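Local structure of lovastatin nonaketide synthase, polyketide synthase component (Aspergillus terreus, 7CPX) at residues Q556-T564 with A841-H851; F649-E659 with S794-D802. The protein assembles the nonaketide backbone of lovastatin from malonyl-CoA by repeated condensation with ketoreduction, dehydration and a single methylation while the chain is tethered to its acyl carrier domain. The protein carries 2 engineered substitutions. One frame throughout, in Å; residues are numbered along the deposited sequence.

Contact 1 (Q556-T564 with A841-H851)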
# COMPACT_ATOMS: atom_id res chain seq x y z
N GLN A 556 -21.87 -1.42 -59.77
CA GLN A 556 -22.46 -2.57 -60.46
C GLN A 556 -23.84 -2.19 -60.99
O GLN A 556 -24.86 -2.72 -60.53
CB GLN A 556 -22.55 -3.78 -59.53
CG GLN A 556 -21.20 -4.27 -59.04
CD GLN A 556 -21.31 -5.45 -58.09
OE1 GLN A 556 -20.71 -5.46 -57.02
NE2 GLN A 556 -22.08 -6.46 -58.49
N PRO A 557 -23.91 -1.27 -61.95
CA PRO A 557 -25.20 -0.92 -62.57
C PRO A 557 -25.58 -1.76 -63.79
O PRO A 557 -26.51 -1.38 -64.50
CB PRO A 557 -24.97 0.54 -62.98
CG PRO A 557 -23.52 0.58 -63.33
CD PRO A 557 -22.83 -0.38 -62.40
N SER A 558 -24.90 -2.87 -64.04
CA SER A 558 -25.13 -3.65 -65.25
C SER A 558 -26.39 -4.49 -65.10
O SER A 558 -26.45 -5.40 -64.25
CB SER A 558 -23.93 -4.54 -65.56
OG SER A 558 -23.55 -5.29 -64.42
N VAL A 559 -27.40 -4.20 -65.92
CA VAL A 559 -28.68 -4.89 -65.88
C VAL A 559 -28.99 -5.45 -67.26
O VAL A 559 -28.59 -4.89 -68.28
CB VAL A 559 -29.83 -3.98 -65.40
CG1 VAL A 559 -30.15 -2.94 -66.46
CG2 VAL A 559 -31.06 -4.80 -65.07
N LEU A 560 -29.71 -6.56 -67.27
CA LEU A 560 -30.20 -7.19 -68.49
C LEU A 560 -31.70 -6.95 -68.58
O LEU A 560 -32.45 -7.35 -67.69
CB LEU A 560 -29.89 -8.68 -68.51
CG LEU A 560 -30.62 -9.53 -69.55
CD1 LEU A 560 -30.37 -8.99 -70.95
CD2 LEU A 560 -30.20 -10.98 -69.45
N GLY A 561 -32.14 -6.30 -69.66
CA GLY A 561 -33.54 -6.00 -69.84
C GLY A 561 -34.31 -7.12 -70.51
O GLY A 561 -34.22 -7.30 -71.72
N ILE A 562 -35.08 -7.87 -69.72
CA ILE A 562 -35.92 -8.95 -70.23
C ILE A 562 -37.32 -8.39 -70.40
O ILE A 562 -37.95 -7.97 -69.43
CB ILE A 562 -35.91 -10.15 -69.27
CG1 ILE A 562 -34.50 -10.74 -69.20
CG2 ILE A 562 -36.93 -11.19 -69.72
CD1 ILE A 562 -33.82 -10.53 -67.87
N PHE A 563 -37.81 -8.39 -71.64
CA PHE A 563 -39.02 -7.66 -71.99
C PHE A 563 -40.21 -8.61 -72.09
O PHE A 563 -40.16 -9.59 -72.85
CB PHE A 563 -38.80 -6.89 -73.29
CG PHE A 563 -37.90 -5.70 -73.13
CD1 PHE A 563 -36.54 -5.88 -72.95
CD2 PHE A 563 -38.41 -4.42 -73.15
CE1 PHE A 563 -35.71 -4.79 -72.79
CE2 PHE A 563 -37.58 -3.33 -72.99
CZ PHE A 563 -36.23 -3.52 -72.81
N THR A 564 -41.26 -8.32 -71.33
CA THR A 564 -42.44 -9.17 -71.31
C THR A 564 -43.27 -8.96 -72.57
O THR A 564 -43.26 -7.90 -73.19
CB THR A 564 -43.29 -8.86 -70.08
OG1 THR A 564 -43.70 -7.49 -70.10
CG2 THR A 564 -42.51 -9.13 -68.80
N ALA A 841 -19.84 -10.37 -67.09
CA ALA A 841 -19.80 -9.37 -66.04
C ALA A 841 -21.17 -8.81 -65.70
O ALA A 841 -21.25 -7.87 -64.89
CB ALA A 841 -18.86 -8.23 -66.44
N LEU A 842 -22.25 -9.33 -66.28
CA LEU A 842 -23.59 -8.86 -65.94
C LEU A 842 -23.87 -9.09 -64.46
O LEU A 842 -23.45 -10.09 -63.88
CB LEU A 842 -24.63 -9.59 -66.79
CG LEU A 842 -26.09 -9.24 -66.51
CD1 LEU A 842 -26.37 -7.78 -66.82
CD2 LEU A 842 -27.02 -10.15 -67.29
N ASP A 843 -24.58 -8.15 -63.86
CA ASP A 843 -24.87 -8.18 -62.43
C ASP A 843 -26.32 -8.50 -62.12
O ASP A 843 -26.58 -9.39 -61.29
CB ASP A 843 -24.49 -6.83 -61.80
CG ASP A 843 -23.01 -6.52 -61.92
OD1 ASP A 843 -22.19 -7.45 -61.73
OD2 ASP A 843 -22.67 -5.36 -62.21
N ILE A 844 -27.27 -7.82 -62.75
CA ILE A 844 -28.68 -7.97 -62.41
C ILE A 844 -29.49 -8.09 -63.70
O ILE A 844 -29.01 -7.82 -64.79
CB ILE A 844 -29.18 -6.79 -61.54
CG1 ILE A 844 -30.65 -6.97 -61.15
CG2 ILE A 844 -28.96 -5.47 -62.25
CD1 ILE A 844 -31.09 -6.10 -60.00
N GLY A 845 -30.73 -8.54 -63.55
CA GLY A 845 -31.68 -8.54 -64.65
C GLY A 845 -33.02 -8.02 -64.19
O GLY A 845 -33.46 -8.30 -63.08
N ILE A 846 -33.66 -7.24 -65.06
CA ILE A 846 -34.94 -6.61 -64.78
C ILE A 846 -35.94 -7.09 -65.82
O ILE A 846 -35.70 -6.97 -67.03
CB ILE A 846 -34.85 -5.08 -64.77
CG1 ILE A 846 -34.10 -4.60 -63.53
CG2 ILE A 846 -36.24 -4.46 -64.83
CD1 ILE A 846 -33.68 -3.15 -63.60
N GLU A 847 -37.07 -7.62 -65.35
CA GLU A 847 -38.19 -7.99 -66.21
C GLU A 847 -39.01 -6.74 -66.47
O GLU A 847 -39.99 -6.46 -65.78
CB GLU A 847 -39.02 -9.09 -65.57
CG GLU A 847 -40.21 -9.54 -66.42
CD GLU A 847 -40.89 -10.77 -65.86
OE1 GLU A 847 -40.33 -11.41 -64.95
OE2 GLU A 847 -42.00 -11.10 -66.33
N VAL A 848 -38.61 -5.99 -67.49
CA VAL A 848 -39.32 -4.78 -67.86
C VAL A 848 -40.74 -5.15 -68.28
O VAL A 848 -40.94 -5.95 -69.20
CB VAL A 848 -38.59 -4.03 -68.98
CG1 VAL A 848 -39.26 -2.69 -69.25
CG2 VAL A 848 -37.12 -3.84 -68.62
N GLY A 849 -41.72 -4.58 -67.60
CA GLY A 849 -43.11 -4.79 -67.96
C GLY A 849 -43.83 -5.68 -66.95
O GLY A 849 -43.78 -5.43 -65.74
N CYS A 850 -44.47 -6.73 -67.45
CA CYS A 850 -45.46 -7.48 -66.67
C CYS A 850 -44.81 -8.67 -65.98
O CYS A 850 -44.84 -9.82 -66.43
CB CYS A 850 -46.60 -7.91 -67.58
SG CYS A 850 -47.11 -6.59 -68.71
N HIS A 851 -44.19 -8.37 -64.84
CA HIS A 851 -43.72 -9.40 -63.93
C HIS A 851 -44.91 -10.17 -63.37
O HIS A 851 -46.00 -9.60 -63.21
CB HIS A 851 -42.92 -8.74 -62.80
CG HIS A 851 -42.10 -9.70 -61.98
ND1 HIS A 851 -42.48 -10.11 -60.72
CD2 HIS A 851 -40.91 -10.29 -62.23
CE1 HIS A 851 -41.57 -10.93 -60.23
NE2 HIS A 851 -40.61 -11.06 -61.13

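Contact 2 (F649-E659 with S794-D802)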
# COMPACT_ATOMS: atom_id res chain seq x y z
N PHE A 649 -27.83 -0.70 -69.57
CA PHE A 649 -28.65 -1.84 -69.94
C PHE A 649 -27.92 -2.79 -70.88
O PHE A 649 -27.07 -2.37 -71.68
CB PHE A 649 -29.95 -1.39 -70.61
CG PHE A 649 -31.07 -1.11 -69.66
CD1 PHE A 649 -31.96 -2.11 -69.31
CD2 PHE A 649 -31.23 0.15 -69.12
CE1 PHE A 649 -33.00 -1.85 -68.43
CE2 PHE A 649 -32.27 0.41 -68.24
CZ PHE A 649 -33.15 -0.59 -67.90
N THR A 650 -28.27 -4.06 -70.77
CA THR A 650 -28.10 -5.05 -71.83
C THR A 650 -29.48 -5.60 -72.16
O THR A 650 -30.30 -5.82 -71.27
CB THR A 650 -27.15 -6.18 -71.41
OG1 THR A 650 -27.60 -6.76 -70.18
CG2 THR A 650 -25.74 -5.66 -71.24
N ALA A 651 -29.75 -5.80 -73.45
CA ALA A 651 -31.11 -6.02 -73.91
C ALA A 651 -31.26 -7.40 -74.54
O ALA A 651 -30.44 -7.81 -75.37
CB ALA A 651 -31.53 -4.95 -74.91
N VAL A 652 -32.33 -8.09 -74.15
CA VAL A 652 -32.78 -9.32 -74.79
C VAL A 652 -34.27 -9.19 -75.02
O VAL A 652 -35.02 -8.82 -74.11
CB VAL A 652 -32.46 -10.57 -73.95
CG1 VAL A 652 -33.29 -11.76 -74.43
CG2 VAL A 652 -30.98 -10.90 -74.03
N VAL A 653 -34.72 -9.51 -76.24
CA VAL A 653 -36.12 -9.32 -76.60
C VAL A 653 -36.94 -10.48 -76.06
O VAL A 653 -36.44 -11.59 -75.84
CB VAL A 653 -36.28 -9.18 -78.13
CG1 VAL A 653 -35.29 -8.18 -78.72
CG2 VAL A 653 -36.16 -10.54 -78.80
N GLY A 654 -38.23 -10.22 -75.86
CA GLY A 654 -39.17 -11.26 -75.48
C GLY A 654 -39.97 -11.74 -76.67
O GLY A 654 -39.40 -12.21 -77.66
N HIS A 655 -41.29 -11.63 -76.59
CA HIS A 655 -42.18 -11.99 -77.68
C HIS A 655 -43.24 -10.92 -77.85
O HIS A 655 -43.67 -10.29 -76.88
CB HIS A 655 -42.85 -13.35 -77.44
CG HIS A 655 -43.68 -13.40 -76.19
ND1 HIS A 655 -43.16 -13.71 -74.96
CD2 HIS A 655 -45.01 -13.20 -76.00
CE1 HIS A 655 -44.12 -13.68 -74.05
NE2 HIS A 655 -45.26 -13.37 -74.66
N SER A 656 -43.66 -10.71 -79.09
CA SER A 656 -44.71 -9.74 -79.44
C SER A 656 -44.29 -8.38 -78.88
O SER A 656 -43.23 -7.87 -79.28
CB SER A 656 -46.05 -10.27 -78.95
OG SER A 656 -47.10 -9.37 -79.26
N SER A 657 -45.04 -7.78 -77.96
CA SER A 657 -44.67 -6.47 -77.43
C SER A 657 -43.27 -6.50 -76.83
O SER A 657 -42.49 -5.56 -77.01
CB SER A 657 -45.69 -6.01 -76.39
OG SER A 657 -46.98 -5.91 -76.95
N GLY A 658 -42.93 -7.58 -76.14
CA GLY A 658 -41.64 -7.70 -75.50
C GLY A 658 -40.50 -7.48 -76.48
O GLY A 658 -39.41 -7.05 -76.09
N GLU A 659 -40.75 -7.77 -77.76
CA GLU A 659 -39.75 -7.49 -78.77
C GLU A 659 -39.76 -6.01 -79.15
O GLU A 659 -38.72 -5.34 -79.11
CB GLU A 659 -39.99 -8.36 -80.00
CG GLU A 659 -38.75 -8.58 -80.87
CD GLU A 659 -38.22 -7.29 -81.47
OE1 GLU A 659 -39.03 -6.48 -81.96
OE2 GLU A 659 -36.99 -7.09 -81.44
N SER A 794 -26.82 1.39 -79.36
CA SER A 794 -25.87 1.77 -78.31
C SER A 794 -25.83 0.69 -77.22
O SER A 794 -24.76 0.38 -76.69
CB SER A 794 -26.26 3.12 -77.70
OG SER A 794 -27.54 3.06 -77.10
N VAL A 795 -26.99 0.14 -76.90
CA VAL A 795 -27.11 -0.88 -75.87
C VAL A 795 -26.84 -2.25 -76.47
O VAL A 795 -27.41 -2.59 -77.52
CB VAL A 795 -28.50 -0.85 -75.22
CG1 VAL A 795 -28.70 -2.07 -74.33
CG2 VAL A 795 -28.69 0.43 -74.42
N PRO A 796 -25.97 -3.08 -75.87
CA PRO A 796 -25.85 -4.47 -76.33
C PRO A 796 -27.21 -5.15 -76.37
O PRO A 796 -27.83 -5.37 -75.32
CB PRO A 796 -24.91 -5.11 -75.30
CG PRO A 796 -24.10 -3.97 -74.78
CD PRO A 796 -25.02 -2.78 -74.78
N TRP A 797 -27.67 -5.48 -77.57
CA TRP A 797 -29.03 -5.95 -77.78
C TRP A 797 -29.00 -7.25 -78.58
O TRP A 797 -28.28 -7.35 -79.58
CB TRP A 797 -29.85 -4.89 -78.51
CG TRP A 797 -31.22 -5.33 -78.92
CD1 TRP A 797 -32.35 -5.30 -78.17
CD2 TRP A 797 -31.60 -5.85 -80.20
NE1 TRP A 797 -33.42 -5.77 -78.89
CE2 TRP A 797 -32.98 -6.12 -80.14
CE3 TRP A 797 -30.91 -6.12 -81.38
CZ2 TRP A 797 -33.68 -6.65 -81.22
CZ3 TRP A 797 -31.61 -6.64 -82.45
CH2 TRP A 797 -32.98 -6.90 -82.37
N TYR A 798 -29.78 -8.23 -78.13
CA TYR A 798 -29.80 -9.56 -78.73
C TYR A 798 -31.24 -9.94 -79.05
O TYR A 798 -32.09 -9.96 -78.16
CB TYR A 798 -29.17 -10.59 -77.79
CG TYR A 798 -27.74 -10.29 -77.43
CD1 TYR A 798 -27.43 -9.44 -76.38
CD2 TYR A 798 -26.69 -10.86 -78.14
CE1 TYR A 798 -26.12 -9.17 -76.05
CE2 TYR A 798 -25.38 -10.60 -77.81
CZ TYR A 798 -25.10 -9.75 -76.77
OH TYR A 798 -23.79 -9.47 -76.44
N SER A 799 -31.50 -10.23 -80.32
CA SER A 799 -32.81 -10.71 -80.73
C SER A 799 -33.00 -12.16 -80.31
O SER A 799 -32.04 -12.92 -80.13
CB SER A 799 -32.97 -10.58 -82.24
OG SER A 799 -34.19 -11.16 -82.67
N SER A 800 -34.27 -12.54 -80.16
CA SER A 800 -34.64 -13.90 -79.80
C SER A 800 -35.69 -14.41 -80.78
O SER A 800 -35.75 -15.61 -81.07
CB SER A 800 -35.18 -13.97 -78.37
OG SER A 800 -36.48 -13.42 -78.29
N VAL A 801 -36.51 -13.49 -81.30
CA VAL A 801 -37.42 -13.83 -82.39
C VAL A 801 -36.63 -14.41 -83.55
O VAL A 801 -36.98 -15.46 -84.11
CB VAL A 801 -38.23 -12.59 -82.81
CG1 VAL A 801 -38.70 -12.71 -84.25
CG2 VAL A 801 -39.41 -12.39 -81.86
N ASP A 802 -35.56 -13.73 -83.93
CA ASP A 802 -34.54 -14.29 -84.82
C ASP A 802 -33.42 -14.83 -83.94
O ASP A 802 -32.86 -14.10 -83.12
CB ASP A 802 -34.01 -13.23 -85.78
CG ASP A 802 -32.97 -13.78 -86.73
OD1 ASP A 802 -33.34 -14.51 -87.67
OD2 ASP A 802 -31.77 -13.48 -86.53

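Contact 1 (Q556-T564 with A841-H851)
Val559 and Ile846 meet on one face of a pair of parallel strands. The branch CG2 of Val559 lies 3.4 Å from Ile846 CG1, and the two side chains meet at a slant. CG2 reaches there because it is anti to the backbone N of Val559. The same methyl touches CG2 of Ile844. Farther along this face, Phe563 and Val848 run side by side and point the same way. Val848 CB sits over one face of the phenyl ring, toward its rim. Val848 CG1 comes 4.1 Å from Phe563 CE2. Helix 624-644 packs on Phe563 and Val848, and helix 883-898 packs on Ile844.

On the other face, Leu842 CD2 lies against Leu560 CB. These two leucines cross at about a right angle, and both touch helix 828-838. The backbones pair in parallel between these layers. Leu560 N bonds to Ile844 O at 2.9 Å, Ile846 N to Leu560 O, and Ile562 N to Ile846 O. This is the inner part of the parallel sheet of the malonyl-CoA:ACP transacylase domain, an alpha/beta core with helices on each face. Strand 558-563 is its middle strand.

Thr564 closes the C-terminal end of the pair. Thr564 OG1 stands between its own backbone N and carbonyl carbon (chi1 60°) and accepts a straight bond from Cys850 N, 2.9 Å long at 174°. Thr564 CG2, on another branch of the same carbon, lies 3.3 Å from Glu847 CG, across the extended glutamate chain. The Glu847 carboxylate is held by Leu854 N, and more weakly by the Tyr873 hydroxyl. At the N-terminal end, Gln556 crosses Asp843 at about a right angle, with Gln556 NE2 3.4 Å from Asp843 OD1. The Asp843 carboxylate is modelled too close to Ser558 OG, and its placing is doubtful.

Contact 2 (F649-E659 with S794-D802)
Ala651 N gives its hydrogen to Pro796 O at 2.7 Å, and Ala651 O takes one from Tyr798 N at 2.9 Å. Val653 N then bonds to Tyr798 O at 3.3 Å. These three bonds join the short strand 797-798 in parallel to strand 648-652. Past the strand, Ser800 OG donates to Val653 O at 3.1 Å. It comes from above the carbonyl plane, not along a lone pair. Ser799 OG accepts from Asp802 N in an ST motif and also bonds to the Tyr817 hydroxyl.

The indole of Trp797 is touched from several sides. Ala651 CB lies near the ring plane, 3.4 Å from Trp797 CD1. Glu659 OE2 lies in that plane too, at the edge by Trp797 CZ2, 3.3 Å away, with the carboxylate turned 82° from the ring. The same oxygen bonds to the Tyr817 hydroxyl, so one hydroxyl ties Glu659 to Ser799. Val653 CG1 approaches the indole at a slant. Tyr798 goes to the other face of the sheet. Its ring presents an edge to Ala651 O, and Tyr798 CB is 4.2 Å from Val652 CG2. Helix 828-838 covers Val652 and Tyr798. At the start of the pairing, Val795 CG1 reaches Phe649 CB at 4.0 Å and also Ala651 CB.

Strand 797-798 is an edge strand of the sheet. Strand 648-652 runs through a turn at Val653-Ser656 into helix 657-665. Gly654, Ser656 and Gly658 form a GxSxG pattern, consistent with the nucleophile elbow of acyltransferases, with Ser656 the probable nucleophile.

Contacts 1 and 2 are neighbouring parts of one five-stranded parallel sheet, with centres about 11 Å apart. Strands 558-563 and 648-652 lie next to each other and join them. Gly561 N is 2.5 Å from Thr650 O, and Val559 O is 2.6 Å from Thr650 N; both are probable hydrogen bonds. The Thr650 hydroxyl also bonds to Val559 O. Along the chain, contact 2 is nested inside the loop closed by contact 1. The Phe563 side chain of contact 1 touches Gly658 of the GxSxG pattern in contact 2, whose Ser656 is the probable acyltransferase nucleophile. Both contacts lie away from the annotated ketosynthase and dehydratase active sites and from the NADP pocket.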